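Local coordinates for glycoprotein (Chandipura virus, PDB 5MDM) that probably attaches the virus to host receptors and, when acid pH in the endosome changes its shape, drives fusion of viral and endosomal membranes as a class III fusion glycoprotein, at residues L58-W64 and E123-I129; H83-P87 and N163-W167; T67-W72 and C114-T120. One frame throughout, in Å; residues are numbered along the deposited sequence.

Contact 1: L58-W64 and E123-I129; sequences LCHAAKW and EFLVIMI
V126 sits over one face of the W64 indole, its CG2 3.6 Å from the centroid of the five-membered ring and 15° off the ring normal, a CH-pi contact. M128 meets the same indole at the edge: CE comes up in the ring plane, 3.7 Å from W64 CZ2. With CG anti to its carbonyl carbon (chi1 -50°) and an extended chain beyond, M128 also runs alongside H60, bringing SD obliquely to 3.5 Å from H60 CD2. M128 is a site of interaction with host Vim, and H60 is probably one of the pH sensors of the pre-fusion state. The two segments are neighbouring antiparallel strands of the fusion-domain sheet, joined by six backbone hydrogen bonds in the pairs H60-M128, A62-V126 and W64-F124. On the face that carries C59, A61 and I127, packing is close where helix 89-101 lies against it: I127 reaches back with both branches, CD1 to A61 CB at 3.6 Å and CG2 to C59 SG, also at 3.6 Å, and C59 is disulfide-bonded to C92. Farther along this face, at an exposed margin, K63 and E123 lie side by side, with K63 NZ and E123 OE1 4.0 Å apart, too far for a salt bridge.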
ATOM      1  N   LEU A  58      24.157  17.925  14.535  1.00127.23           N
ATOM      2  CA  LEU A  58      24.984  19.074  14.223  1.00125.41           C
ATOM      3  C   LEU A  58      25.634  19.545  15.511  1.00124.64           C
ATOM      4  O   LEU A  58      24.954  19.984  16.443  1.00126.96           O
ATOM      5  CB  LEU A  58      24.159  20.187  13.575  1.00123.82           C
ATOM      6  CG  LEU A  58      23.915  20.038  12.071  1.00115.83           C
ATOM      7  CD1 LEU A  58      22.901  21.061  11.584  1.00111.89           C
ATOM      8  CD2 LEU A  58      25.222  20.171  11.300  1.00109.62           C
ATOM      9  N   CYS A  59      26.953  19.404  15.561  1.00125.54           N
ATOM     10  CA  CYS A  59      27.744  19.836  16.699  1.00140.08           C
ATOM     11  C   CYS A  59      28.217  21.270  16.461  1.00149.41           C
ATOM     12  O   CYS A  59      29.128  21.510  15.664  1.00150.82           O
ATOM     13  CB  CYS A  59      28.937  18.893  16.887  1.00140.98           C
ATOM     14  SG  CYS A  59      29.918  19.156  18.387  1.00230.60           S
ATOM     15  N   HIS A  60      27.573  22.218  17.136  1.00151.27           N
ATOM     16  CA  HIS A  60      27.936  23.627  17.031  1.00154.14           C
ATOM     17  C   HIS A  60      28.868  24.030  18.166  1.00156.45           C
ATOM     18  O   HIS A  60      28.661  23.643  19.309  1.00157.45           O
ATOM     19  CB  HIS A  60      26.686  24.508  17.065  1.00156.31           C
ATOM     20  CG  HIS A  60      26.980  25.957  17.303  1.00164.67           C
ATOM     21  ND1 HIS A  60      27.276  26.835  16.282  1.00165.70           N
ATOM     22  CD2 HIS A  60      27.035  26.679  18.447  1.00170.00           C
ATOM     23  CE1 HIS A  60      27.494  28.036  16.787  1.00169.25           C
ATOM     24  NE2 HIS A  60      27.355  27.969  18.099  1.00170.45           N
ATOM     25  N   ALA A  61      29.890  24.816  17.852  1.00157.25           N
ATOM     26  CA  ALA A  61      30.816  25.287  18.873  1.00159.25           C
ATOM     27  C   ALA A  61      30.972  26.797  18.811  1.00162.48           C
ATOM     28  O   ALA A  61      31.190  27.364  17.738  1.00163.49           O
ATOM     29  CB  ALA A  61      32.165  24.611  18.722  1.00160.10           C
ATOM     30  N   ALA A  62      30.857  27.446  19.963  1.00164.72           N
ATOM     31  CA  ALA A  62      31.038  28.891  20.038  1.00157.61           C
ATOM     32  C   ALA A  62      31.488  29.313  21.426  1.00150.09           C
ATOM     33  O   ALA A  62      30.885  28.927  22.424  1.00152.22           O
ATOM     34  CB  ALA A  62      29.752  29.613  19.659  1.00155.46           C
ATOM     35  N   LYS A  63      32.554  30.104  21.483  1.00145.06           N
ATOM     36  CA  LYS A  63      33.012  30.670  22.746  1.00135.39           C
ATOM     37  C   LYS A  63      32.147  31.862  23.145  1.00131.97           C
ATOM     38  O   LYS A  63      31.984  32.804  22.378  1.00121.87           O
ATOM     39  CB  LYS A  63      34.490  31.070  22.660  1.00122.33           C
ATOM     40  CG  LYS A  63      35.438  29.875  22.685  1.00121.38           C
ATOM     41  CD  LYS A  63      36.902  30.280  22.590  1.00121.00           C
ATOM     42  CE  LYS A  63      37.242  30.837  21.219  1.00124.42           C
ATOM     43  NZ  LYS A  63      38.701  31.103  21.081  1.00125.84           N
ATOM     44  N   TRP A  64      31.568  31.805  24.337  1.00139.62           N
ATOM     45  CA  TRP A  64      30.836  32.938  24.880  1.00152.35           C
ATOM     46  C   TRP A  64      31.791  33.746  25.751  1.00156.16           C
ATOM     47  O   TRP A  64      32.280  33.259  26.771  1.00156.43           O
ATOM     48  CB  TRP A  64      29.621  32.478  25.688  1.00163.92           C
ATOM     49  CG  TRP A  64      28.548  31.810  24.865  1.00170.16           C
ATOM     50  CD1 TRP A  64      28.725  31.014  23.771  1.00170.48           C
ATOM     51  CD2 TRP A  64      27.133  31.894  25.073  1.00173.03           C
ATOM     52  NE1 TRP A  64      27.511  30.592  23.290  1.00172.32           N
ATOM     53  CE2 TRP A  64      26.517  31.119  24.071  1.00173.32           C
ATOM     54  CE3 TRP A  64      26.328  32.548  26.010  1.00177.63           C
ATOM     55  CZ2 TRP A  64      25.135  30.981  23.980  1.00177.48           C
ATOM     56  CZ3 TRP A  64      24.956  32.409  25.917  1.00180.00           C
ATOM     57  CH2 TRP A  64      24.374  31.631  24.911  1.00179.19           C
ATOM     58  N   GLU A 123      36.057  33.334  29.096  1.00146.13           N
ATOM     59  CA  GLU A 123      35.251  32.685  28.067  1.00142.62           C
ATOM     60  C   GLU A 123      34.780  31.277  28.429  1.00138.29           C
ATOM     61  O   GLU A 123      35.465  30.535  29.139  1.00131.95           O
ATOM     62  CB  GLU A 123      36.005  32.668  26.733  1.00143.73           C
ATOM     63  CG  GLU A 123      37.389  32.063  26.824  1.00149.61           C
ATOM     64  CD  GLU A 123      38.150  32.123  25.515  1.00154.40           C
ATOM     65  OE1 GLU A 123      37.683  32.815  24.587  1.00155.16           O
ATOM     66  OE2 GLU A 123      39.218  31.480  25.418  1.00156.47           O
ATOM     67  N   PHE A 124      33.600  30.930  27.916  1.00146.30           N
ATOM     68  CA  PHE A 124      32.978  29.621  28.105  1.00151.59           C
ATOM     69  C   PHE A 124      32.771  28.964  26.747  1.00149.55           C
ATOM     70  O   PHE A 124      31.992  29.465  25.942  1.00150.88           O
ATOM     71  CB  PHE A 124      31.597  29.792  28.748  1.00160.10           C
ATOM     72  CG  PHE A 124      31.525  29.357  30.183  1.00169.32           C
ATOM     73  CD1 PHE A 124      32.485  28.517  30.724  1.00172.31           C
ATOM     74  CD2 PHE A 124      30.483  29.783  30.991  1.00172.31           C
ATOM     75  CE1 PHE A 124      32.407  28.116  32.048  1.00173.64           C
ATOM     76  CE2 PHE A 124      30.401  29.389  32.312  1.00175.08           C
ATOM     77  CZ  PHE A 124      31.365  28.554  32.842  1.00174.11           C
ATOM     78  N   LEU A 125      33.443  27.846  26.484  1.00146.54           N
ATOM     79  CA  LEU A 125      33.235  27.145  25.216  1.00138.97           C
ATOM     80  C   LEU A 125      31.914  26.374  25.212  1.00134.44           C
ATOM     81  O   LEU A 125      31.783  25.324  25.842  1.00135.58           O
ATOM     82  CB  LEU A 125      34.409  26.225  24.875  1.00139.70           C
ATOM     83  CG  LEU A 125      34.306  25.528  23.514  1.00143.63           C
ATOM     84  CD1 LEU A 125      33.783  26.485  22.450  1.00146.16           C
ATOM     85  CD2 LEU A 125      35.655  24.963  23.094  1.00143.39           C
ATOM     86  N   VAL A 126      30.945  26.911  24.482  1.00132.51           N
ATOM     87  CA  VAL A 126      29.590  26.378  24.463  1.00140.28           C
ATOM     88  C   VAL A 126      29.331  25.510  23.236  1.00149.95           C
ATOM     89  O   VAL A 126      29.521  25.951  22.098  1.00157.38           O
ATOM     90  CB  VAL A 126      28.554  27.521  24.495  1.00139.81           C
ATOM     91  CG1 VAL A 126      27.157  26.992  24.198  1.00143.36           C
ATOM     92  CG2 VAL A 126      28.593  28.238  25.841  1.00134.67           C
ATOM     93  N   ILE A 127      28.898  24.274  23.477  1.00147.23           N
ATOM     94  CA  ILE A 127      28.527  23.368  22.396  1.00142.08           C
ATOM     95  C   ILE A 127      27.015  23.172  22.339  1.00140.77           C
ATOM     96  O   ILE A 127      26.377  22.931  23.363  1.00137.35           O
ATOM     97  CB  ILE A 127      29.191  21.988  22.539  1.00138.38           C
ATOM     98  CG1 ILE A 127      30.687  22.128  22.822  1.00134.89           C
ATOM     99  CG2 ILE A 127      28.972  21.175  21.276  1.00140.19           C
ATOM    100  CD1 ILE A 127      31.499  22.524  21.613  1.00133.31           C
ATOM    101  N   MET A 128      26.451  23.277  21.140  1.00146.43           N
ATOM    102  CA  MET A 128      25.017  23.097  20.933  1.00151.40           C
ATOM    103  C   MET A 128      24.759  21.958  19.948  1.00150.22           C
ATOM    104  O   MET A 128      25.213  22.000  18.804  1.00149.63           O
ATOM    105  CB  MET A 128      24.383  24.394  20.423  1.00152.16           C
ATOM    106  CG  MET A 128      24.742  25.621  21.250  1.00152.65           C
ATOM    107  SD  MET A 128      24.199  27.173  20.507  1.00244.55           S
ATOM    108  CE  MET A 128      25.208  28.356  21.405  1.00141.05           C
ATOM    109  N   ILE A 129      24.028  20.943  20.402  1.00144.28           N
ATOM    110  CA  ILE A 129      23.767  19.752  19.598  1.00127.59           C
ATOM    111  C   ILE A 129      22.372  19.780  18.985  1.00119.09           C
ATOM    112  O   ILE A 129      21.376  19.588  19.680  1.00115.79           O
ATOM    113  CB  ILE A 129      23.912  18.470  20.442  1.00127.15           C
ATOM    114  CG1 ILE A 129      25.351  18.313  20.933  1.00127.13           C
ATOM    115  CG2 ILE A 129      23.496  17.251  19.638  1.00129.08           C
ATOM    116  CD1 ILE A 129      26.356  18.128  19.818  1.00127.38           C
TER

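Contact 2: H83-P87 and N163-W167; sequences HNIKP and NSSVW
N84 and S164 meet through their methylenes, with N84 CB 3.5 Å from S164 CB. With CG anti to the carbonyl carbon (chi1 -70°), N84 lays its amide beside the serine, N84 CG being 3.6 Å from S164 CB. The serine hydroxyl stands between its own backbone N and carbonyl carbon (chi1 57°), which points OG away from N84 and into a weak hydrogen bond with H60 ND1 on strand 56-69. Farther along, P87 turns its ring toward V166. Its CG lies 3.8 Å from V166 CG2, and its CD lies 3.3 Å from the carbonyl O of S164. The valine offers both methyls to the other segment: CG1 touches K86 CE at 4.0 Å as well as the proline. K86 crosses V166 at about a right angle, and its fully extended chain carries the ammonium group past the valine to a salt bridge with D159. Only packing joins the two segments, since no hydrogen bond runs between them; C92 of helix 89-101 touches P87 and V166. Each segment is bonded instead to strand 56-69, I85 and S164 both through A61, so that strands 77-85 and 165-169 follow one another along it, which makes this antiparallel fusion-domain sheet a branched one.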
ATOM      1  N   HIS A  83      31.781  34.011  19.804  1.00151.52           N
ATOM      2  CA  HIS A  83      32.649  33.711  18.674  1.00158.09           C
ATOM      3  C   HIS A  83      32.478  32.269  18.210  1.00157.35           C
ATOM      4  O   HIS A  83      32.905  31.337  18.890  1.00161.91           O
ATOM      5  CB  HIS A  83      34.115  33.957  19.046  1.00162.14           C
ATOM      6  CG  HIS A  83      34.386  35.338  19.553  1.00166.36           C
ATOM      7  ND1 HIS A  83      33.584  36.416  19.244  1.00167.10           N
ATOM      8  CD2 HIS A  83      35.368  35.817  20.353  1.00170.84           C
ATOM      9  CE1 HIS A  83      34.062  37.500  19.831  1.00170.94           C
ATOM     10  NE2 HIS A  83      35.143  37.164  20.510  1.00173.81           N
ATOM     11  N   ASN A  84      31.855  32.092  17.051  1.00149.48           N
ATOM     12  CA  ASN A  84      31.713  30.767  16.466  1.00149.11           C
ATOM     13  C   ASN A  84      33.071  30.175  16.113  1.00146.84           C
ATOM     14  O   ASN A  84      33.875  30.817  15.441  1.00142.99           O
ATOM     15  CB  ASN A  84      30.833  30.821  15.216  1.00152.40           C
ATOM     16  CG  ASN A  84      29.378  31.091  15.537  1.00160.35           C
ATOM     17  OD1 ASN A  84      28.908  30.806  16.639  1.00167.89           O
ATOM     18  ND2 ASN A  84      28.652  31.640  14.570  1.00158.92           N
ATOM     19  N   ILE A  85      33.329  28.958  16.584  1.00148.86           N
ATOM     20  CA  ILE A  85      34.559  28.252  16.235  1.00147.45           C
ATOM     21  C   ILE A  85      34.253  26.822  15.811  1.00152.78           C
ATOM     22  O   ILE A  85      33.188  26.290  16.122  1.00153.03           O
ATOM     23  CB  ILE A  85      35.571  28.222  17.402  1.00132.62           C
ATOM     24  CG1 ILE A  85      35.009  27.423  18.579  1.00121.82           C
ATOM     25  CG2 ILE A  85      35.946  29.632  17.827  1.00129.15           C
ATOM     26  CD1 ILE A  85      36.002  27.218  19.697  1.00112.31           C
ATOM     27  N   LYS A  86      35.183  26.201  15.094  1.00155.42           N
ATOM     28  CA  LYS A  86      35.004  24.814  14.684  1.00154.88           C
ATOM     29  C   LYS A  86      35.381  23.880  15.824  1.00155.89           C
ATOM     30  O   LYS A  86      36.484  23.964  16.361  1.00163.26           O
ATOM     31  CB  LYS A  86      35.833  24.493  13.441  1.00153.36           C
ATOM     32  CG  LYS A  86      35.633  23.073  12.935  1.00150.95           C
ATOM     33  CD  LYS A  86      36.379  22.828  11.639  1.00146.40           C
ATOM     34  CE  LYS A  86      36.193  21.400  11.177  1.00141.10           C
ATOM     35  NZ  LYS A  86      36.894  21.145   9.891  1.00142.74           N
ATOM     36  N   PRO A  87      34.456  22.989  16.201  1.00146.17           N
ATOM     37  CA  PRO A  87      34.682  22.065  17.315  1.00141.51           C
ATOM     38  C   PRO A  87      35.687  20.986  16.955  1.00138.52           C
ATOM     39  O   PRO A  87      35.801  20.612  15.788  1.00139.90           O
ATOM     40  CB  PRO A  87      33.305  21.437  17.527  1.00143.07           C
ATOM     41  CG  PRO A  87      32.651  21.519  16.192  1.00142.71           C
ATOM     42  CD  PRO A  87      33.133  22.798  15.579  1.00141.70           C
ATOM     43  N   ASN A 163      31.167  27.509   9.479  1.00180.81           N
ATOM     44  CA  ASN A 163      32.394  27.367  10.255  1.00181.20           C
ATOM     45  C   ASN A 163      32.139  26.836  11.663  1.00174.50           C
ATOM     46  O   ASN A 163      32.961  26.117  12.227  1.00170.45           O
ATOM     47  CB  ASN A 163      33.124  28.711  10.336  1.00188.43           C
ATOM     48  CG  ASN A 163      33.364  29.330   8.972  1.00193.16           C
ATOM     49  OD1 ASN A 163      32.768  28.918   7.976  1.00196.11           O
ATOM     50  ND2 ASN A 163      34.237  30.332   8.920  1.00192.21           N
ATOM     51  N   SER A 164      30.983  27.187  12.214  1.00173.32           N
ATOM     52  CA  SER A 164      30.658  26.869  13.600  1.00169.90           C
ATOM     53  C   SER A 164      30.310  25.399  13.842  1.00167.36           C
ATOM     54  O   SER A 164      30.652  24.843  14.886  1.00167.56           O
ATOM     55  CB  SER A 164      29.512  27.762  14.089  1.00164.09           C
ATOM     56  OG  SER A 164      28.362  27.626  13.272  1.00154.01           O
ATOM     57  N   SER A 165      29.636  24.770  12.883  1.00161.95           N
ATOM     58  CA  SER A 165      29.090  23.432  13.101  1.00151.61           C
ATOM     59  C   SER A 165      29.742  22.327  12.273  1.00145.71           C
ATOM     60  O   SER A 165      30.218  22.560  11.162  1.00147.23           O
ATOM     61  CB  SER A 165      27.578  23.425  12.847  1.00148.25           C
ATOM     62  OG  SER A 165      26.890  24.189  13.821  1.00150.50           O
ATOM     63  N   VAL A 166      29.760  21.120  12.836  1.00139.86           N
ATOM     64  CA  VAL A 166      30.110  19.918  12.082  1.00131.33           C
ATOM     65  C   VAL A 166      28.983  18.894  12.226  1.00136.59           C
ATOM     66  O   VAL A 166      27.970  19.170  12.868  1.00138.59           O
ATOM     67  CB  VAL A 166      31.442  19.288  12.547  1.00114.43           C
ATOM     68  CG1 VAL A 166      32.580  20.291  12.426  1.00116.64           C
ATOM     69  CG2 VAL A 166      31.323  18.760  13.965  1.00103.95           C
ATOM     70  N   TRP A 167      29.152  17.718  11.630  1.00134.93           N
ATOM     71  CA  TRP A 167      28.121  16.686  11.699  1.00127.36           C
ATOM     72  C   TRP A 167      28.657  15.344  12.189  1.00127.77           C
ATOM     73  O   TRP A 167      29.654  14.831  11.676  1.00128.09           O
ATOM     74  CB  TRP A 167      27.439  16.507  10.344  1.00119.20           C
ATOM     75  CG  TRP A 167      26.290  15.548  10.385  1.00121.28           C
ATOM     76  CD1 TRP A 167      25.008  15.824  10.758  1.00125.58           C
ATOM     77  CD2 TRP A 167      26.317  14.157  10.039  1.00122.74           C
ATOM     78  NE1 TRP A 167      24.232  14.692  10.665  1.00125.20           N
ATOM     79  CE2 TRP A 167      25.012  13.655  10.227  1.00120.97           C
ATOM     80  CE3 TRP A 167      27.315  13.287   9.588  1.00120.55           C
ATOM     81  CZ2 TRP A 167      24.682  12.325   9.981  1.00113.54           C
ATOM     82  CZ3 TRP A 167      26.983  11.968   9.345  1.00112.84           C
ATOM     83  CH2 TRP A 167      25.679  11.501   9.541  1.00113.31           C
TER

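Contact 3: T67-W72 and C114-T120; sequences TCDFRW and CGYASVT
F70 and Y116 turn their rings obliquely against each other at the tip of the fusion domain, where two loops come together in the manner of the paired fusion loops of class III fusion proteins. The planes stand at 48°, the centroids are 5.4 Å apart, and the nearest atoms are F70 CD2 and Y116 CD1. Y116 has CG anti to its backbone N (chi1 -171°), which sends the ring out along the other loop. There the carbonyl O of R71 lies over one face, and OH gives a weak hydrogen bond to W72 O at 2.7 Å. Behind the aromatic pair the loops are tied covalently by the disulfide between C68 SG and C114 SG, 2.0 Å long with chi3 110°. The backbones add a bond from C68 N to T120 O at 3.2 Å and a weak one from S118 N to F70 O. V119 crosses two side chains obliquely: its CG2 meets T67 CG2 at 3.6 Å, while its CB lies 3.5 Å from D69 OD2. The same oxygen faces R71, whose extended chain runs beside its own segment until NE stands 3.4 Å from D69 OD2, a weak hydrogen bond within a salt bridge.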
ATOM      1  N   THR A  67      33.766  40.217  28.504  1.00160.42           N
ATOM      2  CA  THR A  67      34.946  41.072  28.504  1.00163.05           C
ATOM      3  C   THR A  67      34.808  42.234  29.479  1.00169.06           C
ATOM      4  O   THR A  67      33.819  42.968  29.447  1.00171.92           O
ATOM      5  CB  THR A  67      35.241  41.629  27.095  1.00155.25           C
ATOM      6  OG1 THR A  67      35.320  40.549  26.154  1.00148.79           O
ATOM      7  CG2 THR A  67      36.553  42.399  27.091  1.00147.13           C
ATOM      8  N   CYS A  68      35.807  42.391  30.342  1.00173.67           N
ATOM      9  CA  CYS A  68      35.838  43.487  31.305  1.00177.87           C
ATOM     10  C   CYS A  68      36.860  44.539  30.894  1.00177.93           C
ATOM     11  O   CYS A  68      38.050  44.247  30.771  1.00173.37           O
ATOM     12  CB  CYS A  68      36.164  42.960  32.704  1.00177.46           C
ATOM     13  SG  CYS A  68      36.249  44.231  33.991  1.00360.83           S
ATOM     14  N   ASP A  69      36.394  45.764  30.678  1.00186.34           N
ATOM     15  CA  ASP A  69      37.286  46.858  30.316  1.00197.97           C
ATOM     16  C   ASP A  69      37.484  47.828  31.477  1.00205.96           C
ATOM     17  O   ASP A  69      36.555  48.522  31.890  1.00205.96           O
ATOM     18  CB  ASP A  69      36.760  47.604  29.088  1.00201.54           C
ATOM     19  CG  ASP A  69      37.668  48.745  28.667  1.00205.89           C
ATOM     20  OD1 ASP A  69      37.418  49.893  29.092  1.00209.83           O
ATOM     21  OD2 ASP A  69      38.634  48.493  27.917  1.00204.09           O
ATOM     22  N   PHE A  70      38.705  47.867  32.001  1.00213.09           N
ATOM     23  CA  PHE A  70      39.046  48.781  33.082  1.00223.02           C
ATOM     24  C   PHE A  70      40.274  49.594  32.691  1.00227.31           C
ATOM     25  O   PHE A  70      41.400  49.107  32.776  1.00223.64           O
ATOM     26  CB  PHE A  70      39.315  48.007  34.373  1.00225.51           C
ATOM     27  CG  PHE A  70      38.668  48.609  35.589  1.00227.75           C
ATOM     28  CD1 PHE A  70      37.717  47.902  36.308  1.00225.43           C
ATOM     29  CD2 PHE A  70      39.003  49.887  36.008  1.00230.10           C
ATOM     30  CE1 PHE A  70      37.121  48.453  37.426  1.00226.80           C
ATOM     31  CE2 PHE A  70      38.408  50.445  37.126  1.00230.64           C
ATOM     32  CZ  PHE A  70      37.465  49.727  37.835  1.00229.96           C
ATOM     33  N   ARG A  71      40.050  50.831  32.257  1.00234.06           N
ATOM     34  CA  ARG A  71      41.138  51.690  31.797  1.00235.11           C
ATOM     35  C   ARG A  71      41.628  52.634  32.894  1.00243.33           C
ATOM     36  O   ARG A  71      41.819  52.219  34.038  1.00246.91           O
ATOM     37  CB  ARG A  71      40.707  52.486  30.561  1.00227.01           C
ATOM     38  CG  ARG A  71      40.334  51.617  29.370  1.00217.65           C
ATOM     39  CD  ARG A  71      39.968  52.459  28.159  1.00208.16           C
ATOM     40  NE  ARG A  71      39.614  51.630  27.011  1.00199.23           N
ATOM     41  CZ  ARG A  71      39.261  52.109  25.823  1.00192.15           C
ATOM     42  NH1 ARG A  71      39.213  53.418  25.622  1.00187.63           N
ATOM     43  NH2 ARG A  71      38.957  51.277  24.835  1.00190.87           N
ATOM     44  N   TRP A  72      41.836  53.899  32.534  1.00244.73           N
ATOM     45  CA  TRP A  72      42.307  54.915  33.476  1.00240.83           C
ATOM     46  C   TRP A  72      41.355  55.064  34.661  1.00242.70           C
ATOM     47  O   TRP A  72      41.776  55.049  35.818  1.00242.07           O
ATOM     48  CB  TRP A  72      42.480  56.265  32.772  1.00234.19           C
ATOM     49  CG  TRP A  72      43.642  56.318  31.821  1.00228.88           C
ATOM     50  CD1 TRP A  72      44.895  56.794  32.085  1.00226.02           C
ATOM     51  CD2 TRP A  72      43.658  55.888  30.453  1.00226.75           C
ATOM     52  NE1 TRP A  72      45.689  56.682  30.969  1.00223.38           N
ATOM     53  CE2 TRP A  72      44.954  56.129  29.953  1.00224.33           C
ATOM     54  CE3 TRP A  72      42.703  55.318  29.603  1.00225.37           C
ATOM     55  CZ2 TRP A  72      45.319  55.823  28.643  1.00222.22           C
ATOM     56  CZ3 TRP A  72      43.068  55.014  28.301  1.00222.51           C
ATOM     57  CH2 TRP A  72      44.364  55.267  27.835  1.00221.88           C
ATOM     58  N   CYS A 114      37.309  41.018  36.151  1.00209.63           N
ATOM     59  CA  CYS A 114      37.821  42.378  36.016  1.00216.18           C
ATOM     60  C   CYS A 114      39.196  42.592  36.639  1.00223.21           C
ATOM     61  O   CYS A 114      39.565  41.936  37.613  1.00223.58           O
ATOM     62  CB  CYS A 114      36.825  43.383  36.601  1.00217.28           C
ATOM     63  SG  CYS A 114      35.300  43.550  35.653  1.00303.64           S
ATOM     64  N   GLY A 115      39.944  43.523  36.058  1.00228.33           N
ATOM     65  CA  GLY A 115      41.229  43.934  36.587  1.00231.65           C
ATOM     66  C   GLY A 115      41.319  45.447  36.583  1.00237.62           C
ATOM     67  O   GLY A 115      40.332  46.136  36.842  1.00238.78           O
ATOM     68  N   TYR A 116      42.504  45.968  36.286  1.00242.40           N
ATOM     69  CA  TYR A 116      42.705  47.410  36.198  1.00247.79           C
ATOM     70  C   TYR A 116      43.816  47.726  35.204  1.00250.06           C
ATOM     71  O   TYR A 116      44.816  47.010  35.136  1.00251.00           O
ATOM     72  CB  TYR A 116      43.033  47.998  37.574  1.00247.71           C
ATOM     73  CG  TYR A 116      43.041  49.511  37.611  1.00245.51           C
ATOM     74  CD1 TYR A 116      41.863  50.225  37.786  1.00244.24           C
ATOM     75  CD2 TYR A 116      44.225  50.225  37.473  1.00243.60           C
ATOM     76  CE1 TYR A 116      41.861  51.606  37.820  1.00243.17           C
ATOM     77  CE2 TYR A 116      44.233  51.607  37.506  1.00242.82           C
ATOM     78  CZ  TYR A 116      43.049  52.292  37.680  1.00242.17           C
ATOM     79  OH  TYR A 116      43.054  53.666  37.714  1.00240.73           O
ATOM     80  N   ALA A 117      43.625  48.793  34.431  1.00248.83           N
ATOM     81  CA  ALA A 117      44.575  49.207  33.397  1.00243.55           C
ATOM     82  C   ALA A 117      44.855  48.096  32.386  1.00236.45           C
ATOM     83  O   ALA A 117      45.907  48.074  31.746  1.00233.74           O
ATOM     84  CB  ALA A 117      45.874  49.715  34.024  1.00243.61           C
ATOM     85  N   SER A 118      43.901  47.180  32.244  1.00233.47           N
ATOM     86  CA  SER A 118      44.038  46.056  31.328  1.00229.03           C
ATOM     87  C   SER A 118      42.674  45.460  31.018  1.00222.47           C
ATOM     88  O   SER A 118      41.921  45.103  31.925  1.00218.41           O
ATOM     89  CB  SER A 118      44.940  44.978  31.929  1.00231.98           C
ATOM     90  OG  SER A 118      44.308  44.343  33.027  1.00234.94           O
ATOM     91  N   VAL A 119      42.359  45.355  29.732  1.00222.00           N
ATOM     92  CA  VAL A 119      41.095  44.766  29.305  1.00222.16           C
ATOM     93  C   VAL A 119      41.244  43.260  29.053  1.00217.38           C
ATOM     94  O   VAL A 119      41.688  42.824  27.988  1.00216.95           O
ATOM     95  CB  VAL A 119      40.502  45.508  28.075  1.00195.96           C
ATOM     96  CG1 VAL A 119      41.565  45.724  26.995  1.00194.19           C
ATOM     97  CG2 VAL A 119      39.282  44.775  27.530  1.00193.63           C
ATOM     98  N   THR A 120      40.889  42.469  30.062  1.00209.30           N
ATOM     99  CA  THR A 120      40.979  41.016  29.970  1.00193.54           C
ATOM    100  C   THR A 120      39.587  40.407  29.963  1.00182.19           C
ATOM    101  O   THR A 120      38.653  40.959  30.545  1.00183.37           O
ATOM    102  CB  THR A 120      41.781  40.420  31.143  1.00196.89           C
ATOM    103  OG1 THR A 120      41.135  40.741  32.381  1.00201.46           O
ATOM    104  CG2 THR A 120      43.202  40.970  31.157  1.00199.86           C
TER

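In the fold
Strand 56-69 links all three contacts: contact 1 pairs it with strand 120-131, contact 2 joins two strands bonded to it, and contact 3 lies at its far end. Contacts 1 and 2, centres about 8 Å apart, touch through probable backbone hydrogen bonds, K63 O to H83 N and C59 N to V166 O, both 2.9 Å. H60 of contact 1 faces contact 2, its CE1 3.1 Å from N84 OD1; its side chain is about 7 Å from that of H162, probably another pH sensor. Contact 3, nested in the chain loop closed by contact 1, is probably the membrane-facing end. Its centre is about 25 Å from that of contact 1 and 29 Å from that of contact 2, whose nearest atoms, about 7 Å away, do not touch it.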